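Local coordinates for flagellar basal body protein (Helicobacter pylori, PDB 5NPY) that probably builds part of the bacterial flagellar hook as one of its FlgE-type subunits, at residues A[87-92]-A[482-487]; A[502-507]-A[550-555]; A[274-279]-A[283-288]; A[264-269]-A[382-387]. All coordinates share one frame; numbering follows the deposited sequence.

Overall arrangement
The four contacts fall into two pairs at opposite sides of the chain's centre. Interactions 1 and 2, with centres about 10 Å apart, are both buried, reach the same sheet system and touch each other at Asn487 and Arg504; interactions 3 and 4, about 13 Å apart between centres, meet at neighbouring strands 260-266 and 275-276. Centres of different pairs lie about 63 to 74 Å apart. Chemistry varies with place: interaction 1 is wholly apolar, interaction 2 adds an arginine whose guanidinium makes two weak bonds to one loop carbonyl, interaction 3 is only partly buried and joins a strand to the helix that follows it, and interaction 4 is buried but largely polar, built round one aspartate and a water.

Interaction 1: residues A[87-92]-A[482-487]; sequences FHMAYQ and MRIEEN
A Met-aromatic contact between Met482 and Phe87 lies at the heart of face-to-face packing between strand 87-93, from a four-stranded antiparallel sheet, and strand 477-484. The short strand segments run nearly parallel, at 20° with axes 10.0 Å apart, and no hydrogen bond links them, so side chains alone bridge the gap. The Met482 chain reaches out with CG anti to the backbone N (chi1 164°) and then bends at its last torsion, which lays the methyl CE over one face of the Phe87 ring. Met482 CE stands 3.8 Å from the Phe87 ring centroid, 23° off the normal, as a CH-pi contact, and its nearest ring atom is Phe87 CE1 at 3.5 Å. The sulfur sits more obliquely, with Met482 SD 4.2 Å from the same centroid. Ile484 packs beside the Phe87 ring: its CD1 is 4.2 Å from Phe87 CD1 and 3.7 Å from CE of Met89, whose side chain crosses it at about a right angle. Phe128 also packs on Phe87, and Ile490 on both Met482 and Ile484, extending the apolar layer. The spacing and small angle, without backbone bonds, fit aligned packing of one beta layer on another, with the Met-aromatic contact as its local motif.

Interaction 2: residues A[502-507]-A[550-555]; sequences VARIGI and GKLKFG
Arg504 reaches from strand 499-509, which carries a classic beta bulge at Val502 and Ala503, into the loop that precedes strand 555-559, where it meets Gly550 and Leu552. From CB the chain turns to a CG lying between the backbone N and the carbonyl carbon (chi1 78°), runs extended to CD, and bends at chi3 to swing the guanidinium to the loop; Val489 packs against this side chain. Arg504 CZ comes 3.9 Å from Gly550 O, which lies at the guanidinium edge, in its plane. There Arg504 NH1 and NH2 straddle the carbonyl oxygen, each 3.4 Å from Gly550 O with an N-H...O angle of 153°: two weak but symmetric hydrogen bonds. Arg504 NH2 also lies 4.0 Å from Leu552 CG, an oblique contact made as the two side chains slide past each other in opposite directions. The stronger hold on the cation comes from elsewhere, through a hydrogen bond from NH1 to Leu169 O and a cation-pi contact with Trp546.

Further along, Leu552 CD2 nestles against the branch point of Ile507, 4.0 Å from Ile507 CB, with CG1 at 4.1 Å and CG2 at 4.2 Å; the two side chains cross at about a right angle. The arginine and the Ile507-Leu552 pair thus hold the irregular loop 550-555 against strand 499-509, a strand-to-loop contact within the fold.

Interaction 3: residues A[274-279]-A[283-288]; sequences NQFKTL and QKLLKE
Leu285 of helix 279-289 folds back onto Asn274 and Phe276, closing a strand-to-helix turn in which strand 275-276 leads through the N-cap residue Thr278 into the helix. Thr278 OG1 accepts from the backbone N of Asp281, which caps the helix start.

One backbone hydrogen bond joins the two segments: Gln283 N to Leu279 O at 2.8 Å, with an N-H...O angle of 154°. It is the i to i+4 bond of the first helical turn, and its donor is tilted 24° from the carbonyl plane. Gln283 CB also comes 3.4 Å from Leu279 O, while the amide end of Gln283 leads away, where NE2 donates to Leu294 O.

The apolar part centres on Leu285, whose CG stands anti to the backbone N (chi1 -169°); CD2 takes the ring and the Asn274 carbonyl, CD1 the Asn274 amide. Leu285 CD2 meets the Phe276 ring obliquely, 4.2 Å from Phe276 CD1. Phe264, on the neighbouring strand, packs on Leu285 as well, and Leu285, together with Leu282, lays the helix on the sheet.

Contacts of methyl groups with polar atoms make up the rest. Asn274 crosses Leu285 at about a right angle, and its amide is held at ND2 by Val263 O. Leu285 CD1 lies 3.7 Å from Asn274 OD1, and Leu285 CD2 presses closer still on the backbone, 3.3 Å from Asn274 O.

Interaction 4: residues A[264-269]-A[382-387]; sequences FTYGDA and SNDPTS
The Tyr266 ring slides alongside the carboxylate of Asp384, the two planes only 17° apart, with Asp384 OD2 meeting the ring obliquely at 3.8 Å from Tyr266 CE1. Asp384 OD2 also lies 3.9 Å from Gly267 CA. Tyr266, its CG anti to the backbone N (chi1 179°), carries its hydroxyl on towards Ser382, though the phenol is hydrogen-bonded to Asp228 and Lys277, and Ser382 OG to Asn230 ND2.

No direct hydrogen bond joins the segments; a water does so instead, accepting from Asp268 N at 2.8 Å and donating to Asp384 OD2 at 3.1 Å. The other carboxylate oxygen organises its own loop. Thr386 N and Thr386 OG1 each donate to Asp384 OD1 at 2.8 Å, both from the same face of the carboxylate plane, and the bond from Thr386 N, at 163°, makes an Asx turn. Over the type I turn from Asp384 to Ser387, Ser387 OG donates to Asp384 O at 2.7 Å.

Arg246 ties the two sides together: it forms a salt bridge with Asp384 OD1 and hydrogen-bonds Tyr266 O. With an arginine and several donors gathered on it, the buried Asp384 carboxylate is probably stabilised in its charged form and restrained in rotation.

Interaction 1: residues A[87-92]-A[482-487]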
# COMPACT_ATOMS: atom_id res chain seq x y z
N PHE A 87 14.37 17.20 29.79
CA PHE A 87 15.60 17.28 29.01
C PHE A 87 16.85 17.11 29.88
O PHE A 87 17.96 17.45 29.46
CB PHE A 87 15.65 18.59 28.23
CG PHE A 87 14.67 18.64 27.10
CD1 PHE A 87 14.92 17.96 25.92
CD2 PHE A 87 13.48 19.33 27.22
CE1 PHE A 87 14.02 17.99 24.87
CE2 PHE A 87 12.57 19.37 26.18
CZ PHE A 87 12.84 18.69 25.00
N HIS A 88 16.69 16.59 31.09
CA HIS A 88 17.87 16.25 31.88
C HIS A 88 18.54 15.02 31.28
O HIS A 88 17.86 14.04 30.96
CB HIS A 88 17.49 16.04 33.34
CG HIS A 88 17.10 17.30 34.03
ND1 HIS A 88 16.50 17.33 35.27
CD2 HIS A 88 17.22 18.60 33.65
CE1 HIS A 88 16.28 18.58 35.63
NE2 HIS A 88 16.70 19.37 34.66
N MET A 89 19.85 15.08 31.12
CA MET A 89 20.58 13.98 30.49
C MET A 89 22.02 14.00 30.96
O MET A 89 22.50 14.99 31.53
CB MET A 89 20.51 14.06 28.96
CG MET A 89 21.04 15.37 28.37
SD MET A 89 20.81 15.47 26.58
CE MET A 89 19.07 15.90 26.50
N ALA A 90 22.71 12.88 30.73
CA ALA A 90 24.10 12.72 31.13
C ALA A 90 24.88 12.02 30.02
O ALA A 90 24.37 11.08 29.40
CB ALA A 90 24.23 11.93 32.44
N TYR A 91 26.10 12.48 29.79
CA TYR A 91 26.98 11.94 28.76
C TYR A 91 28.06 11.09 29.41
O TYR A 91 28.76 11.57 30.32
CB TYR A 91 27.61 13.07 27.94
CG TYR A 91 28.49 12.61 26.80
CD1 TYR A 91 29.84 12.95 26.75
CD2 TYR A 91 27.99 11.82 25.76
CE1 TYR A 91 30.66 12.53 25.70
CE2 TYR A 91 28.80 11.40 24.71
CZ TYR A 91 30.13 11.76 24.69
OH TYR A 91 30.94 11.34 23.66
N GLN A 92 28.19 9.85 28.97
CA GLN A 92 29.31 8.99 29.34
C GLN A 92 30.32 8.95 28.21
O GLN A 92 29.95 8.98 27.04
CB GLN A 92 28.84 7.56 29.64
CG GLN A 92 28.17 7.35 30.96
CD GLN A 92 27.97 5.87 31.23
OE1 GLN A 92 27.24 5.49 32.14
NE2 GLN A 92 28.62 5.03 30.44
N MET A 482 8.12 11.59 24.62
CA MET A 482 9.36 11.93 23.94
C MET A 482 10.45 10.94 24.33
O MET A 482 10.62 10.61 25.50
CB MET A 482 9.81 13.37 24.26
CG MET A 482 11.28 13.65 23.90
SD MET A 482 11.82 15.35 24.21
CE MET A 482 12.15 15.25 25.97
N ARG A 483 11.20 10.48 23.32
CA ARG A 483 12.32 9.59 23.51
C ARG A 483 13.61 10.30 23.14
O ARG A 483 13.65 11.10 22.20
CB ARG A 483 12.19 8.31 22.67
CG ARG A 483 10.88 7.59 22.84
CD ARG A 483 9.84 8.08 21.85
NE ARG A 483 8.60 7.34 21.99
CZ ARG A 483 8.35 6.19 21.37
NH1 ARG A 483 9.26 5.66 20.56
NH2 ARG A 483 7.18 5.58 21.55
N ILE A 484 14.67 9.99 23.88
CA ILE A 484 16.02 10.45 23.60
C ILE A 484 16.91 9.22 23.67
O ILE A 484 17.19 8.71 24.76
CB ILE A 484 16.49 11.53 24.58
CG1 ILE A 484 15.59 12.77 24.49
CG2 ILE A 484 17.95 11.88 24.33
CD1 ILE A 484 16.28 14.05 25.00
N GLU A 485 17.33 8.72 22.51
CA GLU A 485 18.14 7.51 22.44
C GLU A 485 19.51 7.73 23.05
O GLU A 485 19.94 8.86 23.31
CB GLU A 485 18.30 7.06 20.98
CG GLU A 485 17.10 6.31 20.47
CD GLU A 485 16.58 5.31 21.49
OE1 GLU A 485 17.34 4.38 21.84
OE2 GLU A 485 15.44 5.48 21.96
N GLU A 486 20.22 6.62 23.25
CA GLU A 486 21.59 6.70 23.75
C GLU A 486 22.53 7.40 22.77
O GLU A 486 23.68 7.69 23.14
CB GLU A 486 22.11 5.29 24.07
CG GLU A 486 21.38 4.60 25.22
CD GLU A 486 22.17 3.43 25.79
OE1 GLU A 486 22.05 3.16 27.00
OE2 GLU A 486 22.90 2.77 25.02
N ASN A 487 22.07 7.69 21.55
CA ASN A 487 22.82 8.48 20.59
C ASN A 487 22.41 9.94 20.57
O ASN A 487 22.85 10.68 19.70
CB ASN A 487 22.66 7.88 19.19
CG ASN A 487 23.63 6.76 18.94
OD1 ASN A 487 23.90 6.41 17.80
ND2 ASN A 487 24.18 6.19 20.02

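Interaction 2: residues A[502-507]-A[550-555]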
# COMPACT_ATOMS: atom_id res chain seq x y z
N VAL A 502 13.16 14.51 15.60
CA VAL A 502 13.13 15.94 15.29
C VAL A 502 14.48 16.62 15.46
O VAL A 502 14.69 17.70 14.89
CB VAL A 502 12.06 16.66 16.13
CG1 VAL A 502 10.71 15.96 15.99
CG2 VAL A 502 12.47 16.72 17.60
N ALA A 503 15.41 16.06 16.23
CA ALA A 503 16.69 16.70 16.54
C ALA A 503 17.64 15.65 17.11
O ALA A 503 17.27 14.50 17.32
CB ALA A 503 16.51 17.86 17.53
N ARG A 504 18.89 16.08 17.33
CA ARG A 504 19.81 15.33 18.19
C ARG A 504 20.69 16.31 18.94
O ARG A 504 20.94 17.42 18.48
CB ARG A 504 20.69 14.35 17.41
CG ARG A 504 21.86 14.97 16.67
CD ARG A 504 22.54 13.91 15.84
NE ARG A 504 23.12 12.86 16.69
CZ ARG A 504 23.45 11.64 16.26
NH1 ARG A 504 23.25 11.29 15.00
NH2 ARG A 504 23.97 10.77 17.11
N ILE A 505 21.14 15.88 20.12
CA ILE A 505 21.98 16.70 20.97
C ILE A 505 23.38 16.78 20.38
O ILE A 505 24.00 15.76 20.06
CB ILE A 505 22.03 16.14 22.40
CG1 ILE A 505 20.62 15.99 22.97
CG2 ILE A 505 22.87 17.03 23.31
CD1 ILE A 505 19.92 17.30 23.25
N GLY A 506 23.89 18.01 20.23
CA GLY A 506 25.27 18.18 19.83
C GLY A 506 26.23 17.55 20.82
O GLY A 506 26.03 17.61 22.04
N ILE A 507 27.27 16.91 20.28
CA ILE A 507 28.37 16.34 21.05
C ILE A 507 29.64 16.62 20.27
O ILE A 507 29.70 16.38 19.06
CB ILE A 507 28.20 14.82 21.29
CG1 ILE A 507 27.03 14.53 22.23
CG2 ILE A 507 29.47 14.23 21.90
CD1 ILE A 507 27.34 14.79 23.69
N GLY A 550 26.01 7.99 11.98
CA GLY A 550 25.17 8.66 12.93
C GLY A 550 25.26 7.99 14.28
O GLY A 550 24.35 8.07 15.07
N LYS A 551 26.35 7.29 14.53
CA LYS A 551 26.55 6.61 15.77
C LYS A 551 27.61 7.39 16.48
O LYS A 551 28.63 7.71 15.91
CB LYS A 551 27.01 5.19 15.52
CG LYS A 551 27.22 4.36 16.76
CD LYS A 551 27.60 2.91 16.44
CE LYS A 551 28.76 2.83 15.48
NZ LYS A 551 28.51 1.89 14.37
N LEU A 552 27.37 7.71 17.73
CA LEU A 552 28.32 8.47 18.50
C LEU A 552 29.57 7.65 18.61
O LEU A 552 29.51 6.47 18.89
CB LEU A 552 27.74 8.80 19.87
CG LEU A 552 26.74 9.95 19.94
CD1 LEU A 552 25.96 9.91 21.18
CD2 LEU A 552 27.43 11.22 19.83
N LYS A 553 30.71 8.28 18.43
CA LYS A 553 31.95 7.54 18.46
C LYS A 553 32.63 7.30 19.79
O LYS A 553 33.25 6.30 19.98
CB LYS A 553 32.94 8.21 17.55
CG LYS A 553 32.57 8.20 16.15
CD LYS A 553 33.56 8.98 15.36
CE LYS A 553 33.26 10.42 15.40
NZ LYS A 553 34.34 11.21 14.85
N PHE A 554 32.49 8.23 20.70
CA PHE A 554 33.17 8.19 21.96
C PHE A 554 32.35 8.09 23.22
O PHE A 554 32.89 8.10 24.29
CB PHE A 554 34.03 9.44 22.03
CG PHE A 554 34.67 9.81 20.74
CD1 PHE A 554 35.56 8.97 20.15
CD2 PHE A 554 34.36 10.98 20.10
CE1 PHE A 554 36.14 9.29 18.95
CE2 PHE A 554 34.94 11.31 18.91
CZ PHE A 554 35.83 10.46 18.33
N GLY A 555 31.05 7.97 23.09
CA GLY A 555 30.25 7.88 24.28
C GLY A 555 28.82 7.53 24.03
O GLY A 555 28.47 7.04 22.99

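Interaction 3: residues A[274-279]-A[283-288]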
# COMPACT_ATOMS: atom_id res chain seq x y z
N ASN A 274 -11.80 -26.70 -32.95
CA ASN A 274 -12.97 -26.42 -32.11
C ASN A 274 -12.56 -26.05 -30.69
O ASN A 274 -13.18 -26.49 -29.72
CB ASN A 274 -13.95 -27.60 -32.11
CG ASN A 274 -14.57 -27.83 -33.47
OD1 ASN A 274 -14.53 -26.95 -34.33
ND2 ASN A 274 -15.15 -29.02 -33.69
N GLN A 275 -11.50 -25.26 -30.55
CA GLN A 275 -11.05 -24.83 -29.23
C GLN A 275 -11.77 -23.55 -28.82
O GLN A 275 -12.13 -22.72 -29.65
CB GLN A 275 -9.54 -24.64 -29.20
CG GLN A 275 -8.79 -25.94 -29.47
CD GLN A 275 -7.47 -26.08 -28.71
OE1 GLN A 275 -6.92 -25.11 -28.18
NE2 GLN A 275 -6.94 -27.30 -28.68
N PHE A 276 -12.02 -23.42 -27.53
CA PHE A 276 -12.68 -22.25 -26.98
C PHE A 276 -12.08 -21.96 -25.62
O PHE A 276 -11.52 -22.85 -24.97
CB PHE A 276 -14.20 -22.43 -26.80
CG PHE A 276 -14.57 -23.51 -25.79
CD1 PHE A 276 -14.48 -24.87 -26.14
CD2 PHE A 276 -15.02 -23.17 -24.51
CE1 PHE A 276 -14.82 -25.88 -25.22
CE2 PHE A 276 -15.38 -24.18 -23.58
CZ PHE A 276 -15.27 -25.55 -23.94
N LYS A 277 -12.20 -20.71 -25.22
CA LYS A 277 -11.67 -20.25 -23.95
C LYS A 277 -12.73 -19.41 -23.22
O LYS A 277 -13.00 -19.66 -22.04
CB LYS A 277 -10.41 -19.43 -24.17
CG LYS A 277 -9.77 -18.96 -22.88
CD LYS A 277 -8.33 -18.74 -23.08
CE LYS A 277 -7.73 -18.04 -21.87
NZ LYS A 277 -7.32 -18.98 -20.79
N THR A 278 -13.34 -18.45 -23.92
CA THR A 278 -14.32 -17.55 -23.33
C THR A 278 -15.73 -18.05 -23.55
O THR A 278 -15.98 -18.92 -24.38
CB THR A 278 -14.24 -16.14 -23.93
OG1 THR A 278 -14.66 -16.21 -25.29
CG2 THR A 278 -12.83 -15.55 -23.83
N LEU A 279 -16.68 -17.42 -22.85
CA LEU A 279 -18.09 -17.71 -23.10
C LEU A 279 -18.47 -17.31 -24.52
O LEU A 279 -19.28 -17.99 -25.17
CB LEU A 279 -18.97 -16.98 -22.08
CG LEU A 279 -18.92 -17.47 -20.63
CD1 LEU A 279 -19.75 -16.55 -19.76
CD2 LEU A 279 -19.38 -18.92 -20.51
N GLN A 283 -20.02 -19.64 -27.35
CA GLN A 283 -21.27 -19.26 -28.00
C GLN A 283 -21.15 -19.36 -29.52
O GLN A 283 -21.98 -20.01 -30.18
CB GLN A 283 -21.63 -17.84 -27.57
CG GLN A 283 -22.89 -17.28 -28.20
CD GLN A 283 -23.00 -15.78 -28.01
OE1 GLN A 283 -22.23 -15.01 -28.60
NE2 GLN A 283 -23.96 -15.35 -27.18
N LYS A 284 -20.10 -18.76 -30.07
CA LYS A 284 -19.86 -18.78 -31.51
C LYS A 284 -19.69 -20.20 -32.03
O LYS A 284 -20.24 -20.56 -33.07
CB LYS A 284 -18.62 -17.94 -31.82
CG LYS A 284 -18.38 -17.61 -33.28
CD LYS A 284 -17.00 -17.00 -33.45
CE LYS A 284 -16.78 -16.54 -34.87
NZ LYS A 284 -15.39 -16.82 -35.32
N LEU A 285 -18.92 -21.01 -31.31
CA LEU A 285 -18.70 -22.39 -31.73
C LEU A 285 -20.00 -23.19 -31.70
O LEU A 285 -20.33 -23.90 -32.66
CB LEU A 285 -17.63 -23.01 -30.84
CG LEU A 285 -16.99 -24.35 -31.19
CD1 LEU A 285 -16.36 -24.31 -32.59
CD2 LEU A 285 -15.94 -24.67 -30.10
N LEU A 286 -20.77 -23.04 -30.62
CA LEU A 286 -22.07 -23.72 -30.52
C LEU A 286 -23.06 -23.24 -31.57
O LEU A 286 -23.90 -24.03 -32.03
CB LEU A 286 -22.65 -23.50 -29.13
CG LEU A 286 -24.00 -24.13 -28.85
CD1 LEU A 286 -23.86 -25.65 -28.76
CD2 LEU A 286 -24.55 -23.54 -27.57
N LYS A 287 -23.02 -21.97 -31.97
CA LYS A 287 -23.99 -21.48 -32.94
C LYS A 287 -23.69 -22.01 -34.34
O LYS A 287 -24.62 -22.37 -35.07
CB LYS A 287 -24.01 -19.95 -32.97
CG LYS A 287 -25.04 -19.36 -33.95
CD LYS A 287 -26.48 -19.77 -33.58
CE LYS A 287 -27.51 -18.91 -34.33
NZ LYS A 287 -28.93 -19.28 -34.07
N GLU A 288 -22.42 -22.06 -34.72
CA GLU A 288 -22.04 -22.52 -36.05
C GLU A 288 -22.29 -24.02 -36.23
O GLU A 288 -22.88 -24.45 -37.24
CB GLU A 288 -20.58 -22.17 -36.31
CG GLU A 288 -20.36 -20.67 -36.30
CD GLU A 288 -18.90 -20.28 -36.45
OE1 GLU A 288 -18.03 -21.11 -36.11
OE2 GLU A 288 -18.64 -19.14 -36.91

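Interaction 4: residues A[264-269]-A[382-387]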
# COMPACT_ATOMS: atom_id res chain seq x y z
N PHE A 264 -15.83 -30.07 -28.80
CA PHE A 264 -15.19 -28.81 -28.50
C PHE A 264 -14.20 -29.04 -27.35
O PHE A 264 -14.43 -29.90 -26.49
CB PHE A 264 -16.21 -27.74 -28.09
CG PHE A 264 -17.34 -27.57 -29.06
CD1 PHE A 264 -17.24 -27.99 -30.37
CD2 PHE A 264 -18.51 -26.95 -28.65
CE1 PHE A 264 -18.28 -27.81 -31.27
CE2 PHE A 264 -19.57 -26.76 -29.55
CZ PHE A 264 -19.45 -27.18 -30.86
N THR A 265 -13.11 -28.28 -27.35
CA THR A 265 -12.03 -28.47 -26.39
C THR A 265 -11.59 -27.13 -25.81
O THR A 265 -11.33 -26.18 -26.56
CB THR A 265 -10.81 -29.15 -27.04
OG1 THR A 265 -11.16 -30.47 -27.49
CG2 THR A 265 -9.64 -29.22 -26.07
N TYR A 266 -11.47 -27.06 -24.49
CA TYR A 266 -11.01 -25.84 -23.86
C TYR A 266 -9.53 -25.63 -24.13
O TYR A 266 -8.72 -26.54 -23.96
CB TYR A 266 -11.28 -25.86 -22.35
CG TYR A 266 -10.79 -24.61 -21.65
CD1 TYR A 266 -9.53 -24.57 -21.04
CD2 TYR A 266 -11.58 -23.46 -21.59
CE1 TYR A 266 -9.07 -23.41 -20.41
CE2 TYR A 266 -11.13 -22.30 -20.95
CZ TYR A 266 -9.88 -22.29 -20.35
OH TYR A 266 -9.43 -21.16 -19.72
N GLY A 267 -9.19 -24.40 -24.51
CA GLY A 267 -7.82 -24.04 -24.79
C GLY A 267 -7.76 -22.80 -25.66
O GLY A 267 -8.79 -22.21 -26.02
N ASP A 268 -6.53 -22.39 -25.98
CA ASP A 268 -6.27 -21.25 -26.86
C ASP A 268 -7.19 -21.29 -28.08
O ASP A 268 -7.10 -22.22 -28.90
CB ASP A 268 -4.79 -21.23 -27.28
CG ASP A 268 -4.38 -19.96 -28.07
OD1 ASP A 268 -3.21 -19.55 -27.97
OD2 ASP A 268 -5.22 -19.38 -28.79
N ALA A 269 -8.09 -20.32 -28.21
CA ALA A 269 -9.07 -20.34 -29.30
C ALA A 269 -8.43 -20.36 -30.69
O ALA A 269 -9.10 -20.75 -31.65
CB ALA A 269 -10.03 -19.14 -29.18
N SER A 382 -7.98 -16.78 -16.90
CA SER A 382 -7.06 -17.63 -16.14
C SER A 382 -5.90 -18.05 -17.03
O SER A 382 -6.03 -18.14 -18.26
CB SER A 382 -7.80 -18.85 -15.58
OG SER A 382 -8.03 -19.78 -16.62
N ASN A 383 -4.74 -18.25 -16.41
CA ASN A 383 -3.53 -18.62 -17.15
C ASN A 383 -3.52 -20.14 -17.34
O ASN A 383 -3.24 -20.90 -16.41
CB ASN A 383 -2.28 -18.12 -16.44
CG ASN A 383 -1.00 -18.84 -16.88
OD1 ASN A 383 -0.32 -19.48 -16.08
ND2 ASN A 383 -0.69 -18.76 -18.17
N ASP A 384 -3.84 -20.57 -18.55
CA ASP A 384 -3.83 -21.97 -18.93
C ASP A 384 -2.37 -22.41 -19.14
O ASP A 384 -1.68 -21.82 -19.96
CB ASP A 384 -4.68 -22.16 -20.18
CG ASP A 384 -4.67 -23.61 -20.72
OD1 ASP A 384 -3.87 -24.44 -20.25
OD2 ASP A 384 -5.52 -23.95 -21.60
N PRO A 385 -1.88 -23.43 -18.42
CA PRO A 385 -0.48 -23.82 -18.60
C PRO A 385 -0.16 -24.30 -20.00
O PRO A 385 1.01 -24.24 -20.39
CB PRO A 385 -0.29 -24.94 -17.57
CG PRO A 385 -1.66 -25.48 -17.34
CD PRO A 385 -2.53 -24.24 -17.37
N THR A 386 -1.14 -24.74 -20.79
CA THR A 386 -0.82 -25.20 -22.15
C THR A 386 -0.75 -24.06 -23.17
O THR A 386 -0.55 -24.34 -24.36
CB THR A 386 -1.82 -26.23 -22.63
OG1 THR A 386 -3.13 -25.65 -22.64
CG2 THR A 386 -1.80 -27.50 -21.73
N SER A 387 -0.91 -22.81 -22.75
CA SER A 387 -0.81 -21.67 -23.64
C SER A 387 0.66 -21.31 -23.91
O SER A 387 1.52 -21.45 -23.05
CB SER A 387 -1.50 -20.47 -23.01
OG SER A 387 -0.76 -20.08 -21.86
O HOH W 1 -4.29 -22.96 -24.32